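Local atomic coordinates of DUF5751 domain-containing protein (Sulfolobus tokodaii, PDB entry 2RBG), a protein that is of unknown function and belongs to the DUF5751 family, folding as an alpha/beta domain around a five-stranded parallel sheet. Residues Lys4-Leu9 with Gly89-Cys94. Sequence-based numbering, arbitrary orientation.
Sequences KNILTL and GLLVYC
The Tyr93 ring meets Thr8 and Leu9 at its edge, near the ring plane. Thr8 CG2 lies 3.9 Å from Tyr93 CE2, and Leu9 O sits beside Tyr93 CD2. Tyr20 and Ile24 of helix 17-31 also touch the Tyr93 side chain, and its OH is hydrogen-bonded to Asp27 OD2. Strands 6-11 and 89-94 are neighbours in the five-stranded parallel sheet of an alpha/beta fold. Four backbone hydrogen bonds join them: Leu7 N to Gly89 O (2.8 Å), Leu91 N to Leu7 O, Leu9 N to Leu91 O, and Tyr93 N to Leu9 O. The last is the most bent, 146° at the hydrogen. Ile6, Thr8 and Leu91 share one face. Ile6 CG2, anti to the backbone N, reaches Leu91 CD1 at 3.6 Å. Ile6 CD1 lies 3.7 Å from Gly89 CA, in space that a side chain at Gly89 would need. An alanine at Ile6 lacks CG2 and CD1, and would probably leave a gap over Gly89 and against Leu91 CD1. On the other face, Leu7 and Leu90 run side by side, and Leu109 touches Leu9 and Leu90. There Leu90 CD1 touches both Leu7 CD2 at 3.9 Å and Leu9 CD1 at 4.1 Å.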
loop_
_atom_site.group_PDB
_atom_site.type_symbol
_atom_site.label_atom_id
_atom_site.label_comp_id
_atom_site.label_asym_id
_atom_site.label_seq_id
_atom_site.Cartn_x
_atom_site.Cartn_y
_atom_site.Cartn_z
ATOM N N LYS A 4 -14.549 7.174 14.937
ATOM C CA LYS A 4 -15.875 6.687 15.306
ATOM C C LYS A 4 -16.699 6.192 14.121
ATOM O O LYS A 4 -17.582 5.355 14.286
ATOM C CB LYS A 4 -16.651 7.797 16.022
ATOM C CG LYS A 4 -15.962 8.339 17.269
ATOM C CD LYS A 4 -15.951 7.319 18.399
ATOM C CE LYS A 4 -17.358 7.043 18.910
ATOM N NZ LYS A 4 -17.364 6.063 20.030
ATOM N N ASN A 5 -16.433 6.725 12.932
ATOM C CA ASN A 5 -17.174 6.313 11.742
ATOM C C ASN A 5 -16.308 6.512 10.508
ATOM O O ASN A 5 -16.136 7.628 10.022
ATOM C CB ASN A 5 -18.481 7.109 11.621
ATOM C CG ASN A 5 -19.370 6.609 10.493
ATOM O OD1 ASN A 5 -19.399 5.415 10.193
ATOM N ND2 ASN A 5 -20.116 7.518 9.876
ATOM N N ILE A 6 -15.771 5.406 10.011
ATOM C CA ILE A 6 -14.890 5.407 8.854
ATOM C C ILE A 6 -15.626 5.485 7.519
ATOM O O ILE A 6 -16.562 4.722 7.273
ATOM C CB ILE A 6 -14.023 4.125 8.842
ATOM C CG1 ILE A 6 -13.277 3.983 10.174
ATOM C CG2 ILE A 6 -13.049 4.160 7.673
ATOM C CD1 ILE A 6 -12.310 5.113 10.467
ATOM N N LEU A 7 -15.210 6.420 6.667
ATOM C CA LEU A 7 -15.799 6.535 5.338
ATOM C C LEU A 7 -15.000 5.571 4.469
ATOM O O LEU A 7 -13.795 5.748 4.292
ATOM C CB LEU A 7 -15.644 7.949 4.774
ATOM C CG LEU A 7 -16.083 8.094 3.309
ATOM C CD1 LEU A 7 -17.579 7.824 3.186
ATOM C CD2 LEU A 7 -15.750 9.494 2.807
ATOM N N THR A 8 -15.663 4.546 3.948
ATOM C CA THR A 8 -14.999 3.565 3.097
ATOM C C THR A 8 -15.492 3.705 1.666
ATOM O O THR A 8 -16.695 3.653 1.405
ATOM C CB THR A 8 -15.264 2.123 3.590
ATOM O OG1 THR A 8 -14.622 1.928 4.859
ATOM C CG2 THR A 8 -14.712 1.105 2.599
ATOM N N LEU A 9 -14.553 3.908 0.746
ATOM C CA LEU A 9 -14.879 4.052 -0.663
ATOM C C LEU A 9 -14.225 2.909 -1.423
ATOM O O LEU A 9 -13.043 2.621 -1.225
ATOM C CB LEU A 9 -14.348 5.383 -1.202
ATOM C CG LEU A 9 -14.705 6.639 -0.404
ATOM C CD1 LEU A 9 -14.117 7.862 -1.098
ATOM C CD2 LEU A 9 -16.214 6.764 -0.282
ATOM N N GLY A 89 -12.639 9.114 9.498
ATOM C CA GLY A 89 -11.490 8.407 8.953
ATOM C C GLY A 89 -11.812 8.035 7.521
ATOM O O GLY A 89 -12.985 8.001 7.149
ATOM N N LEU A 90 -10.790 7.739 6.722
ATOM C CA LEU A 90 -11.009 7.396 5.321
ATOM C C LEU A 90 -10.249 6.159 4.853
ATOM O O LEU A 90 -9.063 6.009 5.136
ATOM C CB LEU A 90 -10.610 8.578 4.437
ATOM C CG LEU A 90 -10.671 8.376 2.921
ATOM C CD1 LEU A 90 -12.117 8.192 2.484
ATOM C CD2 LEU A 90 -10.055 9.578 2.219
ATOM N N LEU A 91 -10.948 5.287 4.132
ATOM C CA LEU A 91 -10.362 4.077 3.555
ATOM C C LEU A 91 -10.708 4.099 2.071
ATOM O O LEU A 91 -11.860 4.341 1.703
ATOM C CB LEU A 91 -10.935 2.818 4.210
ATOM C CG LEU A 91 -10.482 2.551 5.649
ATOM C CD1 LEU A 91 -11.242 1.357 6.218
ATOM C CD2 LEU A 91 -8.976 2.284 5.669
ATOM N N VAL A 92 -9.713 3.855 1.223
ATOM C CA VAL A 92 -9.920 3.877 -0.223
ATOM C C VAL A 92 -9.436 2.596 -0.897
ATOM O O VAL A 92 -8.309 2.158 -0.666
ATOM C CB VAL A 92 -9.180 5.080 -0.859
ATOM C CG1 VAL A 92 -9.301 5.032 -2.373
ATOM C CG2 VAL A 92 -9.752 6.386 -0.317
ATOM N N TYR A 93 -10.285 2.014 -1.741
ATOM C CA TYR A 93 -9.941 0.783 -2.455
ATOM C C TYR A 93 -10.367 0.800 -3.917
ATOM O O TYR A 93 -11.460 1.259 -4.251
ATOM C CB TYR A 93 -10.615 -0.423 -1.803
ATOM C CG TYR A 93 -10.373 -0.547 -0.324
ATOM C CD1 TYR A 93 -9.288 -1.271 0.170
ATOM C CD2 TYR A 93 -11.225 0.075 0.586
ATOM C CE1 TYR A 93 -9.060 -1.371 1.539
ATOM C CE2 TYR A 93 -11.007 -0.017 1.945
ATOM C CZ TYR A 93 -9.924 -0.741 2.420
ATOM O OH TYR A 93 -9.721 -0.832 3.776
ATOM N N CYS A 94 -9.508 0.270 -4.779
ATOM C CA CYS A 94 -9.815 0.181 -6.202
ATOM C C CYS A 94 -8.861 -0.803 -6.861
ATOM O O CYS A 94 -7.876 -1.230 -6.250
ATOM C CB CYS A 94 -9.662 1.548 -6.887
ATOM S SG CYS A 94 -7.950 2.010 -7.335
#